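Local coordinates for type III effector HopA1 (Pseudomonas syringae pv. tomato str. DC3000, PDB 4RSX), which acts as a type III effector, probably injected by the bacterium into plant host cells, and is represented here without its N-terminal third, at residues Ser138-Gly143 with Leu160-Asp165; Ser194-Ser199 with Pro249-Leu254. All coordinates share one frame; numbering follows the deposited sequence.

Interaction 1 (Ser138-Gly143 with Leu160-Asp165); sequences SAITHG and LYINGD
The imidazole of His142 overlaps one face of the Tyr161 ring in an offset stack, the planes only 4° apart and the centroids 4.2 Å from each other. NE2 and CE1 do the touching: His142 NE2 sits 3.3 Å from Tyr161 CD2, towards the rim of the phenol, while CE1 lies close to Tyr161 CG and CB. With CG between the backbone N and carbonyl carbon (chi1 62°), the imidazole turns its other nitrogen, ND1, to Thr141 OG1, a 2.8 Å hydrogen bond in which either could be the donor. Along the strands, Tyr161 N donates almost straight to His142 O (2.9 Å). Tyr161 O is taken by Thr141 N at 3.0 Å, and Asn163 N reaches Ala139 O at 2.8 Å. Thr141 CG2 packs across the Asn163 amide, whose OD1 accepts from Gln111 NE2 and Asp108 N; ND2 donates to Arg106 O and to a water that bridges to Ser138 O. On the face away from the rings, Ile140 CG2 meets Leu160 CD2 at 4.1 Å, packed against helix 123-136. The register slips by one residue between Ile140 and His142, making this a beta-bulged antiparallel hairpin within the HopA1 sheet.

Interaction 2 (Ser194-Ser199 with Pro249-Leu254); sequences SMQSLS and PDNPAL
Asn251 to Leu254 form a type I beta turn, closed by Leu254 N on Asn251 O at 2.8 Å, and its Pro252-Ala253 corner rests against the chain entering strand 196-199. Ala253 CB points at that chain, 3.6 Å from Gln196 N and 3.5 Å from Ser194 O. Beside it, Ser194 OG lies 3.2 Å from Pro252 CB, with CG next nearest. Gln196 stretches out from the strand, CG anti to its backbone N (chi1 -177°) and the next torsion also extended, which carries OE1 to the amide of Asn251. Asn251 ND2 donates to Gln196 OE1 at 3.0 Å; the two side chains cross at about a right angle. The donor stands 44° out of the Gln196 carbonyl plane, whereas OE1 lies near the plane of the Asn251 amide. Asn251 OD1 turns back to accept from Ala253 N at 3.0 Å, an Asx turn, and Ala3 and Thr7 of helix 2-19 touch the Gln196 side chain. One asparagine amide thus shapes its own turn through OD1 and ties it to the strand through ND2, while Ser194 OG, buried against proline carbons, has no polar partner in the model.

In the fold
From the N terminus, helix 2-19 comes first and later packs beside interaction 2. After strands 64-68, 96-101 and 111-116 and helix 123-136, interaction 1 closes the hairpin of strands 140-146 and 158-162, bringing 160-165 back to 138-143 as neighbouring central strands. Helix 166-180 follows, and only then does interaction 2 open: it spans strand 202-207 and helices 215-228 and 234-245 before the C-terminal turn 249-254 returns to 194-199. The two loops therefore lie in series, neither nested nor crossed. Their centres are 18 Å apart and they do not touch, yet both reach one antiparallel sheet, the first in its middle, the second at outermost strand 196-199.

Interaction 1 (Ser138-Gly143 with Leu160-Asp165)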
# COMPACT_ATOMS: atom_id res chain seq x y z
N SER A 138 -3.81 17.69 -5.09
CA SER A 138 -4.87 17.61 -4.10
C SER A 138 -5.71 16.33 -4.19
O SER A 138 -6.48 16.03 -3.28
CB SER A 138 -5.80 18.83 -4.17
OG SER A 138 -5.05 20.03 -4.13
N ALA A 139 -5.58 15.58 -5.29
CA ALA A 139 -6.25 14.27 -5.35
C ALA A 139 -5.65 13.30 -4.32
O ALA A 139 -6.33 12.37 -3.88
CB ALA A 139 -6.20 13.68 -6.76
N ILE A 140 -4.40 13.52 -3.93
CA ILE A 140 -3.78 12.66 -2.93
C ILE A 140 -4.08 13.17 -1.52
O ILE A 140 -3.69 14.28 -1.15
CB ILE A 140 -2.26 12.57 -3.13
CG1 ILE A 140 -1.94 12.20 -4.58
CG2 ILE A 140 -1.65 11.54 -2.21
CD1 ILE A 140 -0.45 12.12 -4.85
N THR A 141 -4.75 12.36 -0.71
CA THR A 141 -5.08 12.78 0.64
C THR A 141 -3.91 12.62 1.59
O THR A 141 -3.75 13.43 2.52
CB THR A 141 -6.29 12.03 1.20
OG1 THR A 141 -5.99 10.64 1.30
CG2 THR A 141 -7.50 12.22 0.30
N HIS A 142 -3.10 11.57 1.39
CA HIS A 142 -1.89 11.34 2.19
C HIS A 142 -1.07 10.19 1.65
O HIS A 142 -1.50 9.46 0.75
CB HIS A 142 -2.22 11.02 3.64
CG HIS A 142 -3.03 9.77 3.83
ND1 HIS A 142 -4.28 9.60 3.27
CD2 HIS A 142 -2.77 8.64 4.54
CE1 HIS A 142 -4.76 8.42 3.62
NE2 HIS A 142 -3.86 7.81 4.39
N GLY A 143 0.13 10.03 2.22
CA GLY A 143 0.97 8.90 1.87
C GLY A 143 1.42 8.23 3.14
O GLY A 143 1.28 8.79 4.23
N LEU A 160 0.52 5.68 -1.65
CA LEU A 160 -0.20 6.95 -1.80
C LEU A 160 -1.71 6.67 -1.82
O LEU A 160 -2.17 5.76 -2.53
CB LEU A 160 0.22 7.67 -3.08
CG LEU A 160 1.66 8.20 -3.12
CD1 LEU A 160 2.01 8.74 -4.49
CD2 LEU A 160 1.83 9.29 -2.08
N TYR A 161 -2.47 7.44 -1.05
CA TYR A 161 -3.93 7.27 -0.98
C TYR A 161 -4.59 8.36 -1.79
O TYR A 161 -4.38 9.55 -1.53
CB TYR A 161 -4.42 7.28 0.47
CG TYR A 161 -3.80 6.18 1.27
CD1 TYR A 161 -4.46 4.98 1.46
CD2 TYR A 161 -2.51 6.31 1.80
CE1 TYR A 161 -3.87 3.94 2.18
CE2 TYR A 161 -1.93 5.30 2.52
CZ TYR A 161 -2.61 4.11 2.71
OH TYR A 161 -2.02 3.09 3.42
N ILE A 162 -5.38 7.93 -2.78
CA ILE A 162 -5.81 8.80 -3.87
C ILE A 162 -7.33 8.86 -4.03
O ILE A 162 -8.00 7.83 -4.11
CB ILE A 162 -5.23 8.30 -5.20
CG1 ILE A 162 -3.69 8.27 -5.13
CG2 ILE A 162 -5.69 9.18 -6.36
CD1 ILE A 162 -3.04 7.55 -6.30
N ASN A 163 -7.88 10.08 -4.07
CA ASN A 163 -9.28 10.23 -4.45
C ASN A 163 -9.33 10.23 -5.98
O ASN A 163 -9.02 11.23 -6.61
CB ASN A 163 -9.85 11.55 -3.92
CG ASN A 163 -9.97 11.56 -2.41
OD1 ASN A 163 -10.13 10.51 -1.78
ND2 ASN A 163 -9.91 12.76 -1.82
N GLY A 164 -9.68 9.09 -6.58
CA GLY A 164 -9.61 8.99 -8.02
C GLY A 164 -9.52 7.55 -8.48
O GLY A 164 -9.44 6.65 -7.64
N ASP A 165 -9.53 7.35 -9.80
CA ASP A 165 -9.59 6.01 -10.38
C ASP A 165 -8.22 5.58 -10.90
O ASP A 165 -7.21 6.27 -10.67
CB ASP A 165 -10.58 5.99 -11.54
CG ASP A 165 -10.31 7.11 -12.55
OD1 ASP A 165 -9.15 7.56 -12.68
OD2 ASP A 165 -11.26 7.54 -13.23
O HOH W 1 -9.01 15.21 -3.01

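Interaction 2 (Ser194-Ser199 with Pro249-Leu254)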
# COMPACT_ATOMS: atom_id res chain seq x y z
N SER A 194 -3.49 -9.91 -6.03
CA SER A 194 -4.73 -9.19 -6.32
C SER A 194 -4.60 -7.68 -6.55
O SER A 194 -5.61 -6.97 -6.51
CB SER A 194 -5.77 -9.46 -5.22
OG SER A 194 -6.98 -8.77 -5.49
N MET A 195 -3.39 -7.16 -6.78
CA MET A 195 -3.27 -5.75 -7.19
C MET A 195 -2.94 -5.67 -8.67
O MET A 195 -2.34 -6.60 -9.23
CB MET A 195 -2.18 -5.01 -6.41
CG MET A 195 -2.46 -4.76 -4.94
SD MET A 195 -1.24 -3.60 -4.28
CE MET A 195 -1.67 -3.75 -2.53
N GLN A 196 -3.30 -4.55 -9.29
CA GLN A 196 -2.98 -4.34 -10.70
C GLN A 196 -1.63 -3.63 -10.89
O GLN A 196 -1.39 -2.54 -10.35
CB GLN A 196 -4.10 -3.54 -11.40
CG GLN A 196 -3.87 -3.33 -12.90
CD GLN A 196 -4.99 -2.52 -13.56
OE1 GLN A 196 -6.14 -2.57 -13.13
NE2 GLN A 196 -4.65 -1.75 -14.60
N SER A 197 -0.76 -4.26 -11.67
CA SER A 197 0.55 -3.71 -11.97
C SER A 197 0.45 -2.61 -13.03
O SER A 197 -0.03 -2.86 -14.13
CB SER A 197 1.47 -4.84 -12.46
OG SER A 197 2.73 -4.34 -12.87
N LEU A 198 0.92 -1.41 -12.70
CA LEU A 198 0.89 -0.29 -13.65
C LEU A 198 2.22 -0.14 -14.41
O LEU A 198 2.24 0.30 -15.56
CB LEU A 198 0.56 1.02 -12.94
CG LEU A 198 -0.76 1.05 -12.17
CD1 LEU A 198 -1.06 2.46 -11.64
CD2 LEU A 198 -1.91 0.53 -13.03
N SER A 199 3.31 -0.49 -13.73
CA SER A 199 4.64 -0.58 -14.32
C SER A 199 5.51 -1.11 -13.21
O SER A 199 5.04 -1.24 -12.08
CB SER A 199 5.17 0.76 -14.83
OG SER A 199 5.24 1.72 -13.79
N PRO A 249 -15.65 -8.43 -10.55
CA PRO A 249 -15.41 -9.89 -10.57
C PRO A 249 -14.35 -10.30 -11.60
O PRO A 249 -13.85 -11.45 -11.54
CB PRO A 249 -16.78 -10.47 -10.97
CG PRO A 249 -17.47 -9.33 -11.74
CD PRO A 249 -17.00 -8.08 -11.02
N ASP A 250 -14.02 -9.40 -12.52
CA ASP A 250 -12.97 -9.70 -13.50
C ASP A 250 -11.64 -9.05 -13.15
O ASP A 250 -10.59 -9.45 -13.64
CB ASP A 250 -13.43 -9.32 -14.92
CG ASP A 250 -14.61 -10.18 -15.39
OD1 ASP A 250 -14.68 -11.38 -15.01
OD2 ASP A 250 -15.47 -9.66 -16.12
N ASN A 251 -11.68 -8.05 -12.28
CA ASN A 251 -10.45 -7.42 -11.81
C ASN A 251 -10.55 -7.13 -10.31
O ASN A 251 -11.04 -6.07 -9.91
CB ASN A 251 -10.16 -6.14 -12.62
CG ASN A 251 -8.80 -5.54 -12.30
OD1 ASN A 251 -8.20 -5.82 -11.25
ND2 ASN A 251 -8.29 -4.70 -13.21
N PRO A 252 -10.07 -8.07 -9.48
CA PRO A 252 -10.17 -8.00 -8.02
C PRO A 252 -9.47 -6.77 -7.45
O PRO A 252 -9.67 -6.43 -6.29
CB PRO A 252 -9.44 -9.26 -7.55
CG PRO A 252 -8.50 -9.61 -8.70
CD PRO A 252 -9.26 -9.22 -9.93
N ALA A 253 -8.67 -6.09 -8.26
CA ALA A 253 -8.06 -4.85 -7.80
C ALA A 253 -9.07 -3.70 -7.74
O ALA A 253 -8.85 -2.70 -7.04
CB ALA A 253 -6.87 -4.46 -8.68
N LEU A 254 -10.18 -3.81 -8.48
CA LEU A 254 -11.09 -2.67 -8.64
C LEU A 254 -12.45 -2.81 -7.94
O LEU A 254 -12.91 -3.92 -7.67
CB LEU A 254 -11.33 -2.39 -10.13
CG LEU A 254 -10.10 -2.34 -11.04
CD1 LEU A 254 -10.53 -2.21 -12.51
CD2 LEU A 254 -9.15 -1.20 -10.64